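Local coordinates for type VI secretion system component (Escherichia coli O6, PDB 2P5Z), which is a component of the type VI secretion system, structurally similar to the phage T4 tail proteins gp27 and gp5, and probably forms part of its cell-puncturing device, at residues P112-L117 against E197-Y202; P159-V164 against A296-I301. All coordinates share one frame; numbering follows the deposited sequence.

Interaction 1 (P112-L117 against E197-Y202); sequences PRMALL and EVIEFY
R113 curls its side chain round E197 OE2, which lies at the edge of the guanidinium, and both backbone and side chain of the arginine grip this oxygen. The backbone N of R113 bonds to E197 OE2 at 2.8 Å, nearly along the C-O axis. R113 NE reaches E197 OE2 at 3.0 Å in a salt bridge, coming from above the carboxylate plane and from the opposite face to the backbone N. Both bonds are almost straight, at 170°. The guanidinium and carboxylate planes stand 74° apart, so this is not a flat two-pronged pair. R113 NH2 adds a weak bond to E197 O, 3.0 Å away, which lies in the guanidinium plane. D149 takes R113 NH1 in a second salt bridge. P112 CB also packs 3.6 Å from E197 OE2. Further along, M114 CG is anti to the backbone N (chi1 -175°) and the chain runs out straight. Its SD meets I199 CD1 at 3.8 Å, with the two chains crossing at about a right angle. The contact joins the loop after strand 104-111 and the start of 3-10 segment 114-117 to the central strand of a three-stranded mixed sheet in the phage tail baseplate hub (gp27-like) fold.

Interaction 2 (P159-V164 against A296-I301); sequences PAREQV and AFYARI
R161 has CG anti to its carbonyl carbon (chi1 -61°), and a bend at chi2 (-100°) turns the rest of the chain toward Y298. The tyrosine extends its ring from the opposite direction. The two ends meet near the surface of the gp27-like baseplate hub fold, where strand 161-166 faces the first turn of helix 298-308. This is a small contact. It buries 51 Å² in all, and R161 and Y298 are the two residues that touch. The guanidinium and the phenol ring are inclined at 39° to each other. The hydroxyl approaches the guanidinium obliquely. V182 of helix 171-182 touches the side chains of both R161 and Y298, so the two partners share an apolar neighbour. R161 also rests on V131 of helix 131-140, and its backbone pairs with Q129. These neighbours place the contact where two helices pass close to the strand. On the other segment, F297 is the N-cap residue of the helix. F297 O accepts I301 N at 2.7 Å, closing the first helical turn, from which the Y298 side chain reaches across to the arginine. F297 CD2 lies 4.1 Å above one face of the Y298 ring, offset toward the rim. The closest approach between the segments is from R161 NH2 to Y298 OH, at 3.3 Å.

How the interactions relate
The centres of interactions 1 and 2 lie 23 Å apart. Their nearest atoms are about 9 Å from each other, so the two do not touch. Along the chain the segments alternate: 112-117, 159-164, 197-202, then 296-301. All four belong to the baseplate hub region. Interaction 1 is buried, 6 Å from the centre of the chain. Interaction 2 is near the surface, 20 Å from that centre. Helix 171-182 lies against both segments of interaction 1, through F201 on L179 and L117 on L172, and against both touching residues of interaction 2 through V182. The chain leaves and re-enters each contact, so each joins parts of the hub distant in sequence.

Interaction 1 (P112-L117 against E197-Y202)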
loop_
_atom_site.group_PDB
_atom_site.type_symbol
_atom_site.label_atom_id
_atom_site.label_comp_id
_atom_site.label_asym_id
_atom_site.label_seq_id
_atom_site.Cartn_x
_atom_site.Cartn_y
_atom_site.Cartn_z
ATOM N N PRO A 112 -4.702 -25.240 -2.038
ATOM C CA PRO A 112 -4.652 -26.333 -1.080
ATOM C C PRO A 112 -5.428 -25.954 0.202
ATOM O O PRO A 112 -5.868 -24.799 0.367
ATOM C CB PRO A 112 -3.164 -26.431 -0.775
ATOM C CG PRO A 112 -2.695 -25.060 -0.888
ATOM C CD PRO A 112 -3.444 -24.469 -2.037
ATOM N N ARG A 113 -5.612 -26.918 1.090
ATOM C CA ARG A 113 -6.426 -26.697 2.280
ATOM C C ARG A 113 -5.771 -25.653 3.209
ATOM O O ARG A 113 -6.477 -24.848 3.829
ATOM C CB ARG A 113 -6.688 -28.025 2.999
ATOM C CG ARG A 113 -7.729 -28.917 2.328
ATOM C CD ARG A 113 -7.604 -30.354 2.831
ATOM N NE ARG A 113 -6.287 -30.920 2.532
ATOM C CZ ARG A 113 -5.728 -31.940 3.191
ATOM N NH1 ARG A 113 -6.364 -32.498 4.221
ATOM N NH2 ARG A 113 -4.523 -32.397 2.838
ATOM N N MET A 114 -4.434 -25.626 3.223
ATOM C CA MET A 114 -3.670 -24.609 3.933
ATOM C C MET A 114 -4.138 -23.192 3.655
ATOM O O MET A 114 -4.228 -22.406 4.574
ATOM C CB MET A 114 -2.166 -24.746 3.672
ATOM C CG MET A 114 -1.286 -23.776 4.493
ATOM S SD MET A 114 0.475 -24.042 4.238
ATOM C CE MET A 114 1.131 -23.523 5.818
ATOM N N ALA A 115 -4.488 -22.864 2.411
ATOM C CA ALA A 115 -5.056 -21.537 2.102
ATOM C C ALA A 115 -6.249 -21.167 2.981
ATOM O O ALA A 115 -6.497 -19.993 3.207
ATOM C CB ALA A 115 -5.464 -21.445 0.662
ATOM N N LEU A 116 -6.977 -22.160 3.486
ATOM C CA LEU A 116 -8.154 -21.874 4.303
ATOM C C LEU A 116 -7.832 -21.307 5.684
ATOM O O LEU A 116 -8.718 -20.748 6.311
ATOM C CB LEU A 116 -9.056 -23.091 4.441
ATOM C CG LEU A 116 -9.625 -23.636 3.143
ATOM C CD1 LEU A 116 -10.286 -24.972 3.456
ATOM C CD2 LEU A 116 -10.613 -22.645 2.485
ATOM N N LEU A 117 -6.566 -21.396 6.120
ATOM C CA LEU A 117 -6.106 -20.734 7.352
ATOM C C LEU A 117 -6.282 -19.215 7.335
ATOM O O LEU A 117 -6.133 -18.562 8.359
ATOM C CB LEU A 117 -4.632 -20.997 7.661
ATOM C CG LEU A 117 -3.885 -22.329 7.725
ATOM C CD1 LEU A 117 -2.899 -22.300 8.874
ATOM C CD2 LEU A 117 -4.776 -23.576 7.745
ATOM N N GLU A 197 -2.886 -33.385 -1.078
ATOM C CA GLU A 197 -1.689 -32.554 -0.983
ATOM C C GLU A 197 -1.144 -32.553 0.446
ATOM O O GLU A 197 -1.902 -32.530 1.417
ATOM C CB GLU A 197 -1.981 -31.123 -1.467
ATOM C CG GLU A 197 -2.583 -30.152 -0.441
ATOM C CD GLU A 197 -4.089 -30.333 -0.170
ATOM O OE1 GLU A 197 -4.696 -31.328 -0.628
ATOM O OE2 GLU A 197 -4.675 -29.456 0.515
ATOM N N VAL A 198 0.179 -32.590 0.549
ATOM C CA VAL A 198 0.903 -32.721 1.804
ATOM C C VAL A 198 1.879 -31.548 1.916
ATOM O O VAL A 198 2.684 -31.335 1.002
ATOM C CB VAL A 198 1.728 -34.053 1.823
ATOM C CG1 VAL A 198 2.596 -34.153 3.061
ATOM C CG2 VAL A 198 0.815 -35.290 1.692
ATOM N N ILE A 199 1.806 -30.792 3.022
ATOM C CA ILE A 199 2.757 -29.707 3.321
ATOM C C ILE A 199 4.051 -30.241 3.914
ATOM O O ILE A 199 4.047 -30.860 4.961
ATOM C CB ILE A 199 2.188 -28.745 4.379
ATOM C CG1 ILE A 199 0.767 -28.303 4.014
ATOM C CG2 ILE A 199 3.130 -27.560 4.596
ATOM C CD1 ILE A 199 0.027 -27.689 5.167
ATOM N N GLU A 200 5.179 -29.991 3.282
ATOM C CA GLU A 200 6.406 -30.486 3.840
ATOM C C GLU A 200 7.248 -29.330 4.254
ATOM O O GLU A 200 7.521 -28.460 3.445
ATOM C CB GLU A 200 7.144 -31.357 2.831
ATOM C CG GLU A 200 6.239 -32.404 2.201
ATOM C CD GLU A 200 6.987 -33.400 1.371
ATOM O OE1 GLU A 200 8.148 -33.112 1.000
ATOM O OE2 GLU A 200 6.401 -34.473 1.089
ATOM N N PHE A 201 7.668 -29.329 5.515
ATOM C CA PHE A 201 8.484 -28.259 6.072
ATOM C C PHE A 201 9.950 -28.662 6.092
ATOM O O PHE A 201 10.277 -29.827 6.355
ATOM C CB PHE A 201 8.049 -27.927 7.503
ATOM C CG PHE A 201 6.600 -27.480 7.635
ATOM C CD1 PHE A 201 6.258 -26.128 7.522
ATOM C CD2 PHE A 201 5.598 -28.396 7.929
ATOM C CE1 PHE A 201 4.943 -25.697 7.681
ATOM C CE2 PHE A 201 4.279 -27.975 8.086
ATOM C CZ PHE A 201 3.953 -26.609 7.964
ATOM N N TYR A 202 10.835 -27.701 5.818
ATOM C CA TYR A 202 12.282 -27.930 5.836
ATOM C C TYR A 202 12.974 -26.646 6.246
ATOM O O TYR A 202 12.395 -25.564 6.115
ATOM C CB TYR A 202 12.818 -28.283 4.444
ATOM C CG TYR A 202 12.186 -29.464 3.767
ATOM C CD1 TYR A 202 12.585 -30.762 4.072
ATOM C CD2 TYR A 202 11.187 -29.285 2.830
ATOM C CE1 TYR A 202 12.026 -31.845 3.440
ATOM C CE2 TYR A 202 10.608 -30.356 2.209
ATOM C CZ TYR A 202 11.030 -31.635 2.512
ATOM O OH TYR A 202 10.430 -32.708 1.900
#

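Interaction 2 (P159-V164 against A296-I301)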
loop_
_atom_site.group_PDB
_atom_site.type_symbol
_atom_site.label_atom_id
_atom_site.label_comp_id
_atom_site.label_asym_id
_atom_site.label_seq_id
_atom_site.Cartn_x
_atom_site.Cartn_y
_atom_site.Cartn_z
ATOM N N PRO A 159 14.335 -24.030 19.928
ATOM C CA PRO A 159 14.086 -23.750 21.335
ATOM C C PRO A 159 12.607 -23.628 21.652
ATOM O O PRO A 159 11.813 -23.245 20.796
ATOM C CB PRO A 159 14.784 -22.406 21.546
ATOM C CG PRO A 159 15.868 -22.388 20.501
ATOM C CD PRO A 159 15.222 -23.027 19.316
ATOM N N ALA A 160 12.236 -24.005 22.870
ATOM C CA ALA A 160 10.903 -23.704 23.363
ATOM C C ALA A 160 10.840 -22.196 23.619
ATOM O O ALA A 160 11.825 -21.579 24.031
ATOM C CB ALA A 160 10.600 -24.489 24.623
ATOM N N ARG A 161 9.704 -21.596 23.301
ATOM C CA ARG A 161 9.503 -20.189 23.567
ATOM C C ARG A 161 8.531 -20.127 24.716
ATOM O O ARG A 161 7.573 -20.884 24.764
ATOM C CB ARG A 161 8.888 -19.501 22.355
ATOM C CG ARG A 161 9.715 -19.561 21.094
ATOM C CD ARG A 161 10.472 -18.272 20.875
ATOM N NE ARG A 161 10.977 -18.192 19.509
ATOM C CZ ARG A 161 10.304 -17.664 18.490
ATOM N NH1 ARG A 161 9.091 -17.158 18.679
ATOM N NH2 ARG A 161 10.848 -17.636 17.281
ATOM N N GLU A 162 8.772 -19.225 25.645
ATOM C CA GLU A 162 7.948 -19.174 26.827
ATOM C C GLU A 162 6.528 -18.769 26.478
ATOM O O GLU A 162 5.593 -19.512 26.746
ATOM C CB GLU A 162 8.552 -18.220 27.848
ATOM C CG GLU A 162 8.027 -18.454 29.238
ATOM C CD GLU A 162 7.971 -17.187 30.061
ATOM O OE1 GLU A 162 8.825 -16.287 29.854
ATOM O OE2 GLU A 162 7.070 -17.098 30.930
ATOM N N GLN A 163 6.378 -17.592 25.877
ATOM C CA GLN A 163 5.081 -17.103 25.429
ATOM C C GLN A 163 5.175 -16.546 24.001
ATOM O O GLN A 163 6.132 -15.857 23.652
ATOM C CB GLN A 163 4.543 -16.014 26.363
ATOM C CG GLN A 163 4.410 -16.429 27.801
ATOM C CD GLN A 163 3.679 -15.415 28.648
ATOM O OE1 GLN A 163 2.551 -15.654 29.077
ATOM N NE2 GLN A 163 4.315 -14.287 28.900
ATOM N N VAL A 164 4.171 -16.842 23.177
ATOM C CA VAL A 164 4.129 -16.344 21.805
ATOM C C VAL A 164 2.719 -15.879 21.528
ATOM O O VAL A 164 1.777 -16.664 21.626
ATOM C CB VAL A 164 4.516 -17.434 20.780
ATOM C CG1 VAL A 164 4.137 -17.001 19.340
ATOM C CG2 VAL A 164 6.009 -17.755 20.856
ATOM N N ALA A 296 22.499 -14.902 16.334
ATOM C CA ALA A 296 23.576 -15.878 15.952
ATOM C C ALA A 296 23.751 -16.438 14.510
ATOM O O ALA A 296 24.467 -15.806 13.730
ATOM C CB ALA A 296 23.935 -16.948 17.025
ATOM N N PHE A 297 23.108 -17.526 14.075
ATOM C CA PHE A 297 21.658 -17.817 14.023
ATOM C C PHE A 297 20.701 -16.819 13.414
ATOM O O PHE A 297 20.399 -16.941 12.240
ATOM C CB PHE A 297 21.013 -18.612 15.148
ATOM C CG PHE A 297 19.757 -19.301 14.685
ATOM C CD1 PHE A 297 19.841 -20.495 13.978
ATOM C CD2 PHE A 297 18.500 -18.715 14.856
ATOM C CE1 PHE A 297 18.696 -21.125 13.489
ATOM C CE2 PHE A 297 17.350 -19.330 14.360
ATOM C CZ PHE A 297 17.449 -20.540 13.679
ATOM N N TYR A 298 20.162 -15.898 14.200
ATOM C CA TYR A 298 19.265 -14.902 13.638
ATOM C C TYR A 298 20.015 -14.018 12.643
ATOM O O TYR A 298 19.449 -13.568 11.645
ATOM C CB TYR A 298 18.633 -14.055 14.733
ATOM C CG TYR A 298 17.363 -14.637 15.297
ATOM C CD1 TYR A 298 16.198 -14.668 14.536
ATOM C CD2 TYR A 298 17.314 -15.147 16.598
ATOM C CE1 TYR A 298 15.016 -15.200 15.046
ATOM C CE2 TYR A 298 16.139 -15.680 17.112
ATOM C CZ TYR A 298 14.995 -15.700 16.330
ATOM O OH TYR A 298 13.823 -16.215 16.819
ATOM N N ALA A 299 21.298 -13.798 12.922
ATOM C CA ALA A 299 22.182 -13.095 12.011
ATOM C C ALA A 299 22.521 -13.983 10.807
ATOM O O ALA A 299 22.734 -13.478 9.707
ATOM C CB ALA A 299 23.452 -12.651 12.736
ATOM N N ARG A 300 22.563 -15.299 11.025
ATOM C CA ARG A 300 22.872 -16.252 9.968
ATOM C C ARG A 300 21.697 -16.398 9.006
ATOM O O ARG A 300 21.898 -16.386 7.789
ATOM C CB ARG A 300 23.258 -17.611 10.552
ATOM C CG ARG A 300 24.004 -18.518 9.576
ATOM C CD ARG A 300 23.146 -19.646 9.073
ATOM N NE ARG A 300 23.011 -20.729 10.041
ATOM C CZ ARG A 300 21.979 -21.569 10.081
ATOM N NH1 ARG A 300 20.986 -21.446 9.217
ATOM N NH2 ARG A 300 21.926 -22.529 10.993
ATOM N N ILE A 301 20.490 -16.528 9.563
ATOM C CA ILE A 301 19.250 -16.582 8.796
ATOM C C ILE A 301 19.075 -15.297 7.982
ATOM O O ILE A 301 18.795 -15.363 6.783
ATOM C CB ILE A 301 17.994 -16.821 9.709
ATOM C CG1 ILE A 301 18.011 -18.207 10.372
ATOM C CG2 ILE A 301 16.678 -16.628 8.937
ATOM C CD1 ILE A 301 18.225 -19.370 9.438
#